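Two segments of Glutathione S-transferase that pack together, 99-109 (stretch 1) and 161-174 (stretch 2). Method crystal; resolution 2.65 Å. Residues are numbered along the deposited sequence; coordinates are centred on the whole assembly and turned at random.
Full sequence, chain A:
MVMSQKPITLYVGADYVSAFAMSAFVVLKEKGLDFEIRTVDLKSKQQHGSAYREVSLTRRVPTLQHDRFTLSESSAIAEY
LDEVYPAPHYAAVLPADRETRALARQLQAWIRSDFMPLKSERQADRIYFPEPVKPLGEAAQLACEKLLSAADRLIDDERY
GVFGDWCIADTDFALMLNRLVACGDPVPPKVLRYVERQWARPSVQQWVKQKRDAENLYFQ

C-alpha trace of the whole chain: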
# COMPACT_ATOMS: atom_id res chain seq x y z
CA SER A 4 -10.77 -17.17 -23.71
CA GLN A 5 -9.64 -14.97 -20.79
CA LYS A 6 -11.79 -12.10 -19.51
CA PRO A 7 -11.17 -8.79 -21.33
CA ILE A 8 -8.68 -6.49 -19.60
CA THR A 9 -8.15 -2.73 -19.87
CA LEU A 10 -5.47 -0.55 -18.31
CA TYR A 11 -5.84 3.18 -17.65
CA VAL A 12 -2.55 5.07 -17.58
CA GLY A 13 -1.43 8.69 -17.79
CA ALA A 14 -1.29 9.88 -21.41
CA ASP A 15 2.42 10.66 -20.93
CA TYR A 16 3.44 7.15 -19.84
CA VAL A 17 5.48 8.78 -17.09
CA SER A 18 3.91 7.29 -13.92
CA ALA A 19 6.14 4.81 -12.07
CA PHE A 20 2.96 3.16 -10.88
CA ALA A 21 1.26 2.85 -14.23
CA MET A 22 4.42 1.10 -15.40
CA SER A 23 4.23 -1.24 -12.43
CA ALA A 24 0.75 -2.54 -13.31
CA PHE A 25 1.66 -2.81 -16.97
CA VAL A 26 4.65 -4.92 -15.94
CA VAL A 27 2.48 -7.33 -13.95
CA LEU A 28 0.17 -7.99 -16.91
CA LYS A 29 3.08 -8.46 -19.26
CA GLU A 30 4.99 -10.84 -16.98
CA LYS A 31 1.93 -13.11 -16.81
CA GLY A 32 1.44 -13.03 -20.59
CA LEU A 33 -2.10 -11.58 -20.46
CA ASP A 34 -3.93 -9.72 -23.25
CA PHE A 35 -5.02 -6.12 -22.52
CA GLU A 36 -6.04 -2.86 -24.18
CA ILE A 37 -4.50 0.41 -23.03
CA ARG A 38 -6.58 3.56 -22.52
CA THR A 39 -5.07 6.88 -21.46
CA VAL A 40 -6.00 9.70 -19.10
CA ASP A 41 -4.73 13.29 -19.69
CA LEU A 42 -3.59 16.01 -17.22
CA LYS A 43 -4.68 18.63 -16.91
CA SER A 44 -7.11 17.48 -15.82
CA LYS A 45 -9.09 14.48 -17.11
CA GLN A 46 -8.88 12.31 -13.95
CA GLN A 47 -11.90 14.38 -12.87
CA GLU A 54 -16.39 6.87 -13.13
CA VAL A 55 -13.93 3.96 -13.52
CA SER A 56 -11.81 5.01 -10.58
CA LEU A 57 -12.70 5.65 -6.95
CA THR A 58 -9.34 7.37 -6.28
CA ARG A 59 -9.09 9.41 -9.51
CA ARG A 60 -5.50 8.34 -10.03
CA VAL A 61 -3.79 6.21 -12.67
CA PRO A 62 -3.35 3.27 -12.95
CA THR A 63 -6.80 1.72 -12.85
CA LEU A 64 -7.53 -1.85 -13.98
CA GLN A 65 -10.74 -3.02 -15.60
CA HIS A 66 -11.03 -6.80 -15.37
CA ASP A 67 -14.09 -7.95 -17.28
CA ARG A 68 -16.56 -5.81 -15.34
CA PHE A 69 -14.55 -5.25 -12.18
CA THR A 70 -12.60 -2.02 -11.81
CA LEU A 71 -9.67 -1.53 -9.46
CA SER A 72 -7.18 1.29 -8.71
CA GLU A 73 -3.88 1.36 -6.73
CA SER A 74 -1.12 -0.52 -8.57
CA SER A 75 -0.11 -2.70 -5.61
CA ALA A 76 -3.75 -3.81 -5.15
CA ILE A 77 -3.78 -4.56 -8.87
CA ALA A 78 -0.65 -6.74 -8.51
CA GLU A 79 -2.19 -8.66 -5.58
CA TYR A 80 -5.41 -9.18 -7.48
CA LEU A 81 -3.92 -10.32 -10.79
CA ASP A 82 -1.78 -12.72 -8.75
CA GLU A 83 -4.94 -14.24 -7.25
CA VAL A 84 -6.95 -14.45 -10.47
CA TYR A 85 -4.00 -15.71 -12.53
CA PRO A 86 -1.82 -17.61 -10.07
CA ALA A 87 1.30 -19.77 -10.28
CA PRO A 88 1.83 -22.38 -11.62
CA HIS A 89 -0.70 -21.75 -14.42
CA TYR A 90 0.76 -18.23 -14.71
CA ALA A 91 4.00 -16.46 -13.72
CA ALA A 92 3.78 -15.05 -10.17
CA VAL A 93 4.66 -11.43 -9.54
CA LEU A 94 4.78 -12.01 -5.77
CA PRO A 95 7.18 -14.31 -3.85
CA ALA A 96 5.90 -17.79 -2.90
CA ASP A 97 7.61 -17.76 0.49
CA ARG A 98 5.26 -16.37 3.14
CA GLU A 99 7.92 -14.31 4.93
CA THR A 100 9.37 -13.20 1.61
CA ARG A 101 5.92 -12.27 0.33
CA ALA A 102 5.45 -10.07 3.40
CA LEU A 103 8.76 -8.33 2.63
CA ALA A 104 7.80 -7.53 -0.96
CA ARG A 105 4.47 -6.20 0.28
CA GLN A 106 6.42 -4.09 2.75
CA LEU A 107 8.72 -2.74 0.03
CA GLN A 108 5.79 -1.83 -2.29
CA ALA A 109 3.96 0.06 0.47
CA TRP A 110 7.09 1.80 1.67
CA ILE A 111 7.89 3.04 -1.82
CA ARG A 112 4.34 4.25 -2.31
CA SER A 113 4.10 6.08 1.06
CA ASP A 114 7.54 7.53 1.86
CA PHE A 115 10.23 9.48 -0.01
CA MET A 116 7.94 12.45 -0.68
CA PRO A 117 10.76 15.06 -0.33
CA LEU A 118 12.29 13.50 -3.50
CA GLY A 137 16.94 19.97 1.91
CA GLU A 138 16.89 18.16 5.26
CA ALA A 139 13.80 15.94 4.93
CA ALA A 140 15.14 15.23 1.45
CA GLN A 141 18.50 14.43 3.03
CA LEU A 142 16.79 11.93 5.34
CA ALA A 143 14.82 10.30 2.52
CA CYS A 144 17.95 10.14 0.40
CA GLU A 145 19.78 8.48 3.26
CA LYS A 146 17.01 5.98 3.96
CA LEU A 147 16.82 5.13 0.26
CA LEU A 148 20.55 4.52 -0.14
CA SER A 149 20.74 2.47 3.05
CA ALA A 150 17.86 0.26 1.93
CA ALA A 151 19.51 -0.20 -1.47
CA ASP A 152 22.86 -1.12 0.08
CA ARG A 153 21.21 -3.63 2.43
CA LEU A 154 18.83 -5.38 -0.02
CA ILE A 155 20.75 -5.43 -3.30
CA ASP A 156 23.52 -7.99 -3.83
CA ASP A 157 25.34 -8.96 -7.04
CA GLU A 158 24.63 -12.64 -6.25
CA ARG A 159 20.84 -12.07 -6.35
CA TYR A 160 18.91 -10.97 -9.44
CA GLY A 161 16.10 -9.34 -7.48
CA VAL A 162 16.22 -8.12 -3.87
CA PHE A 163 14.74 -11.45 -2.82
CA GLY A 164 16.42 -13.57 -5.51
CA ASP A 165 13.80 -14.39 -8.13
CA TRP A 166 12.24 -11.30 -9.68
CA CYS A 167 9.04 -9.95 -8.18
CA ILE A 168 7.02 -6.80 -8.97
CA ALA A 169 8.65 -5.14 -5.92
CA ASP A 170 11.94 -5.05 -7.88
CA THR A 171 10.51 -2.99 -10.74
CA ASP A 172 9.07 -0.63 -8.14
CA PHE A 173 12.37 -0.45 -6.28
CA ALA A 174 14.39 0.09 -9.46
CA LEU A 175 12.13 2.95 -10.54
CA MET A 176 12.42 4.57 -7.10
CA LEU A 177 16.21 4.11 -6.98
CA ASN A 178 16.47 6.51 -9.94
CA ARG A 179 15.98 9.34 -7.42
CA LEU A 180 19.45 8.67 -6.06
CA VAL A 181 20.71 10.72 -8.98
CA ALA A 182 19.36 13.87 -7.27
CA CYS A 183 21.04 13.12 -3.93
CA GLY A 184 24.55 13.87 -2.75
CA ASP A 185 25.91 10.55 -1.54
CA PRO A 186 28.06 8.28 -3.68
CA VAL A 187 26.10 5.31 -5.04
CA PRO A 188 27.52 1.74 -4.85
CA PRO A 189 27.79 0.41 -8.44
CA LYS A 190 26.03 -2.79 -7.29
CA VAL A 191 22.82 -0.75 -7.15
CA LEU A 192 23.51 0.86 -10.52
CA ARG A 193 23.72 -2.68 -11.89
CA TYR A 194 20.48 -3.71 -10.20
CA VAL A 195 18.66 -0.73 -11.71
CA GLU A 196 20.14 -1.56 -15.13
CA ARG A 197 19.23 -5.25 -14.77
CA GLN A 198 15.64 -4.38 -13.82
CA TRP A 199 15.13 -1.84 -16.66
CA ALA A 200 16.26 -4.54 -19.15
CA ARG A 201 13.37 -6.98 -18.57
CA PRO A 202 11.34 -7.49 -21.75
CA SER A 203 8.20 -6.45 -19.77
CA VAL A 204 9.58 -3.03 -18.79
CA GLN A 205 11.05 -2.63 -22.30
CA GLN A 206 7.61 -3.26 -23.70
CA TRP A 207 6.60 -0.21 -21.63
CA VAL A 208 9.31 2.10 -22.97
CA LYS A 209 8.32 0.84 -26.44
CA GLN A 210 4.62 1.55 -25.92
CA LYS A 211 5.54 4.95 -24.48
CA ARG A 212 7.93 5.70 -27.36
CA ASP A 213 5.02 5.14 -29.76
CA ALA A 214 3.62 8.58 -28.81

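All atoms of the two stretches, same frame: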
# COMPACT_ATOMS: atom_id res chain seq x y z
N GLU A 99 7.10 -15.40 4.42
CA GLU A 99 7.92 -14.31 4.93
C GLU A 99 8.43 -13.40 3.82
O GLU A 99 8.48 -12.17 3.96
CB GLU A 99 9.10 -14.84 5.74
CG GLU A 99 8.71 -15.42 7.09
CD GLU A 99 9.91 -15.76 7.95
OE1 GLU A 99 11.05 -15.56 7.48
OE2 GLU A 99 9.70 -16.22 9.10
N THR A 100 8.80 -13.99 2.69
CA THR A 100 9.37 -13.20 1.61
C THR A 100 8.26 -12.40 0.94
O THR A 100 8.48 -11.28 0.49
CB THR A 100 10.16 -14.07 0.60
OG1 THR A 100 11.12 -14.87 1.30
CG2 THR A 100 10.90 -13.18 -0.39
N ARG A 101 7.07 -12.99 0.86
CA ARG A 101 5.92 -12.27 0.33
C ARG A 101 5.64 -11.02 1.18
O ARG A 101 5.42 -9.93 0.66
CB ARG A 101 4.69 -13.17 0.29
CG ARG A 101 3.48 -12.54 -0.37
CD ARG A 101 2.28 -13.47 -0.27
NE ARG A 101 2.60 -14.82 -0.70
CZ ARG A 101 2.55 -15.89 0.09
NH1 ARG A 101 2.19 -15.78 1.36
NH2 ARG A 101 2.86 -17.08 -0.40
N ALA A 102 5.69 -11.19 2.50
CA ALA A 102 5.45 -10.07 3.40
C ALA A 102 6.48 -8.95 3.19
O ALA A 102 6.16 -7.75 3.33
CB ALA A 102 5.38 -10.53 4.88
N LEU A 103 7.71 -9.33 2.84
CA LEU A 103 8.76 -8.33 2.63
C LEU A 103 8.57 -7.54 1.33
O LEU A 103 8.88 -6.34 1.25
CB LEU A 103 10.15 -8.98 2.68
CG LEU A 103 10.50 -9.55 4.05
CD1 LEU A 103 11.90 -10.08 4.08
CD2 LEU A 103 10.30 -8.48 5.12
N ALA A 104 8.06 -8.21 0.30
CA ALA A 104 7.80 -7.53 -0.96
C ALA A 104 6.63 -6.57 -0.75
O ALA A 104 6.66 -5.42 -1.20
CB ALA A 104 7.50 -8.54 -2.06
N ARG A 105 5.59 -7.04 -0.06
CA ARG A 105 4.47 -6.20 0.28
C ARG A 105 4.91 -4.98 1.08
O ARG A 105 4.48 -3.84 0.80
CB ARG A 105 3.43 -7.00 1.06
CG ARG A 105 2.56 -7.89 0.18
CD ARG A 105 1.73 -8.80 1.05
NE ARG A 105 0.79 -9.62 0.29
CZ ARG A 105 0.38 -10.81 0.70
NH1 ARG A 105 0.85 -11.33 1.83
NH2 ARG A 105 -0.49 -11.50 -0.04
N GLN A 106 5.78 -5.20 2.05
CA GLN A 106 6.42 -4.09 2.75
C GLN A 106 7.13 -3.11 1.82
O GLN A 106 6.96 -1.89 1.94
CB GLN A 106 7.40 -4.61 3.79
CG GLN A 106 8.36 -3.54 4.27
CD GLN A 106 9.28 -4.06 5.35
OE1 GLN A 106 9.06 -3.81 6.55
NE2 GLN A 106 10.31 -4.80 4.94
N LEU A 107 7.95 -3.62 0.90
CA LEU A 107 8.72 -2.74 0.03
C LEU A 107 7.80 -1.88 -0.86
O LEU A 107 7.97 -0.66 -0.94
CB LEU A 107 9.75 -3.54 -0.79
CG LEU A 107 10.74 -2.85 -1.73
CD1 LEU A 107 11.45 -1.66 -1.07
CD2 LEU A 107 11.78 -3.86 -2.26
N GLN A 108 6.81 -2.53 -1.49
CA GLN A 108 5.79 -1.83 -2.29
C GLN A 108 5.10 -0.69 -1.54
O GLN A 108 4.95 0.41 -2.07
CB GLN A 108 4.72 -2.82 -2.80
CG GLN A 108 5.24 -3.80 -3.83
CD GLN A 108 4.17 -4.24 -4.79
OE1 GLN A 108 3.32 -5.07 -4.45
NE2 GLN A 108 4.17 -3.67 -6.01
N ALA A 109 4.67 -0.95 -0.32
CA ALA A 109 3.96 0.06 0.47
C ALA A 109 4.90 1.18 0.88
O ALA A 109 4.52 2.36 0.92
CB ALA A 109 3.34 -0.58 1.72
N GLY A 161 16.99 -10.28 -8.14
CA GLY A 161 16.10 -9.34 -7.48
C GLY A 161 16.54 -9.19 -6.03
O GLY A 161 17.48 -9.87 -5.60
N VAL A 162 15.90 -8.30 -5.28
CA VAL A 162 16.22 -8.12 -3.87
C VAL A 162 15.96 -9.40 -3.07
O VAL A 162 16.59 -9.64 -2.03
CB VAL A 162 15.43 -6.92 -3.21
CG1 VAL A 162 15.91 -5.57 -3.74
CG2 VAL A 162 13.93 -7.07 -3.42
N PHE A 163 15.04 -10.23 -3.54
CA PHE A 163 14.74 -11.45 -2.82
C PHE A 163 15.28 -12.70 -3.54
O PHE A 163 15.16 -13.82 -3.06
CB PHE A 163 13.23 -11.56 -2.54
CG PHE A 163 12.67 -10.36 -1.83
CD1 PHE A 163 13.13 -10.01 -0.56
CD2 PHE A 163 11.69 -9.57 -2.42
CE1 PHE A 163 12.62 -8.89 0.10
CE2 PHE A 163 11.17 -8.45 -1.77
CZ PHE A 163 11.64 -8.11 -0.51
N GLY A 164 15.92 -12.48 -4.69
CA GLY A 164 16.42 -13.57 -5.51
C GLY A 164 15.67 -13.55 -6.83
O GLY A 164 15.96 -12.72 -7.69
N ASP A 165 14.69 -14.44 -6.97
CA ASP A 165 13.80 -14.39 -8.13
C ASP A 165 13.12 -13.03 -8.23
O ASP A 165 12.81 -12.39 -7.21
CB ASP A 165 12.75 -15.50 -8.07
CG ASP A 165 13.33 -16.87 -8.39
OD1 ASP A 165 14.32 -16.96 -9.15
OD2 ASP A 165 12.78 -17.87 -7.89
N TRP A 166 12.92 -12.57 -9.46
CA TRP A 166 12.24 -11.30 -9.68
C TRP A 166 10.85 -11.32 -9.06
O TRP A 166 10.16 -12.34 -9.08
CB TRP A 166 12.13 -11.01 -11.18
CG TRP A 166 11.32 -9.79 -11.49
CD1 TRP A 166 11.78 -8.51 -11.62
CD2 TRP A 166 9.91 -9.73 -11.73
NE1 TRP A 166 10.74 -7.65 -11.92
CE2 TRP A 166 9.59 -8.38 -11.99
CE3 TRP A 166 8.89 -10.68 -11.73
CZ2 TRP A 166 8.29 -7.97 -12.26
CZ3 TRP A 166 7.61 -10.27 -12.00
CH2 TRP A 166 7.32 -8.92 -12.25
N CYS A 167 10.45 -10.19 -8.49
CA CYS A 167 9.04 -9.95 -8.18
C CYS A 167 8.73 -8.50 -8.55
O CYS A 167 9.65 -7.72 -8.84
CB CYS A 167 8.70 -10.25 -6.72
SG CYS A 167 9.49 -9.23 -5.45
N ILE A 168 7.44 -8.15 -8.57
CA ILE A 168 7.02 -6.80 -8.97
C ILE A 168 7.64 -5.72 -8.08
O ILE A 168 7.79 -4.58 -8.51
CB ILE A 168 5.47 -6.64 -9.02
CG1 ILE A 168 5.10 -5.36 -9.77
CG2 ILE A 168 4.84 -6.65 -7.62
CD1 ILE A 168 5.67 -5.32 -11.17
N ALA A 169 8.01 -6.08 -6.85
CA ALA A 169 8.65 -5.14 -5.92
C ALA A 169 9.94 -4.59 -6.48
O ALA A 169 10.28 -3.44 -6.20
CB ALA A 169 8.91 -5.78 -4.59
N ASP A 170 10.65 -5.42 -7.27
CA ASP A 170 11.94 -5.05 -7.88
C ASP A 170 11.81 -3.96 -8.94
O ASP A 170 12.64 -3.05 -8.99
CB ASP A 170 12.65 -6.26 -8.49
CG ASP A 170 13.06 -7.28 -7.45
OD1 ASP A 170 13.90 -6.92 -6.59
OD2 ASP A 170 12.55 -8.44 -7.50
N THR A 171 10.79 -4.06 -9.79
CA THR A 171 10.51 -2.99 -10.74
C THR A 171 10.26 -1.69 -9.98
O THR A 171 10.80 -0.64 -10.33
CB THR A 171 9.25 -3.27 -11.57
OG1 THR A 171 9.29 -4.61 -12.08
CG2 THR A 171 9.14 -2.30 -12.73
N ASP A 172 9.44 -1.79 -8.94
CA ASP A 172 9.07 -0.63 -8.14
C ASP A 172 10.30 -0.02 -7.49
O ASP A 172 10.46 1.21 -7.50
CB ASP A 172 8.07 -1.03 -7.06
CG ASP A 172 6.70 -1.28 -7.62
OD1 ASP A 172 6.48 -0.92 -8.81
OD2 ASP A 172 5.84 -1.81 -6.88
N PHE A 173 11.14 -0.88 -6.93
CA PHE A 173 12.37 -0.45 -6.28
C PHE A 173 13.30 0.24 -7.28
O PHE A 173 13.83 1.32 -7.02
CB PHE A 173 13.09 -1.64 -5.66
CG PHE A 173 14.07 -1.27 -4.59
CD1 PHE A 173 13.91 -0.09 -3.88
CD2 PHE A 173 15.13 -2.09 -4.28
CE1 PHE A 173 14.79 0.27 -2.88
CE2 PHE A 173 16.03 -1.74 -3.29
CZ PHE A 173 15.86 -0.56 -2.59
N ALA A 174 13.47 -0.40 -8.44
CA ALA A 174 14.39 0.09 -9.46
C ALA A 174 13.96 1.46 -9.94
O ALA A 174 14.80 2.37 -10.06
CB ALA A 174 14.48 -0.88 -10.61

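At the centre of the contact two alanines meet, A169 pointing toward stretch 1 and A104 lying sideways, with A104 CB 4.0 Å from A169 CB, and with no longer side chain between them the backbones come close: A104 CA and A169 CA are 5.6 Å apart. Here stretch 1, helical throughout, meets the helix of stretch 2, the two axes approaching to 9.2 Å with their N-to-C directions 29° apart, so the helices run roughly side by side in the same sense. A104 also touches the thiol of C167, A104 CB to C167 SG being 4.0 Å.

One turn further along stretch 1, L107 points toward stretch 2 and spreads its two methyls over three residues. L107 CD2 sits 4.2 Å from A169 CB and 4.0 Å from V162 CG2. Both methyls of L107 come near F173, with L107 CD1 over one face of its ring, 4.1 Å from F173 CD1. These are dispersion contacts between buried apolar groups, and L107 gives up 90 Å² to them.

Toward the start of stretch 1 the loop of stretch 2 takes over. F163, with 93 Å² covered, lays its ring obliquely against successive positions of the helix: F163 CE1 is 3.6 Å from L103 CB, and F163 CE2 is 3.6 Å from A104 CA and 3.7 Å from A104 CB. The ring thus touches the helix backbone at A104 CA as well as its side chain. T100 adds its methyl, T100 CG2 approaching F163 CB at 3.6 Å, while its hydroxyl is hydrogen-bonded elsewhere in the structure.

The loop that presents F163 is held to its own helix by D170. V162 N donates to D170 OD1 (2.8 Å) and C167 N to D170 OD2 (2.9 Å), so one carboxylate ties together backbone amides from two parts of the loop. G164, at phi 116° and psi -102°, adopts a backbone shape in which a CB would be jammed against the carbonyl O of F163.

The polar edge is formed by Q108 and D172. The CA-to-CB bond of Q108 points sideways, but the end of its side chain comes nearer to stretch 2, passing A169 with Q108 CG 4.2 Å from A169 CB. Q108 NE2 then donates to D172 OD2 at 2.6 Å with an N-H...O angle of 169°, a short, nearly straight hydrogen bond and the only one between the stretches. I168 CG2 packs 3.5 Å from Q108 NE2, placing a methyl beside the amide. Altogether the stretches bury 487 Å², counting both sides, mostly through apolar contact.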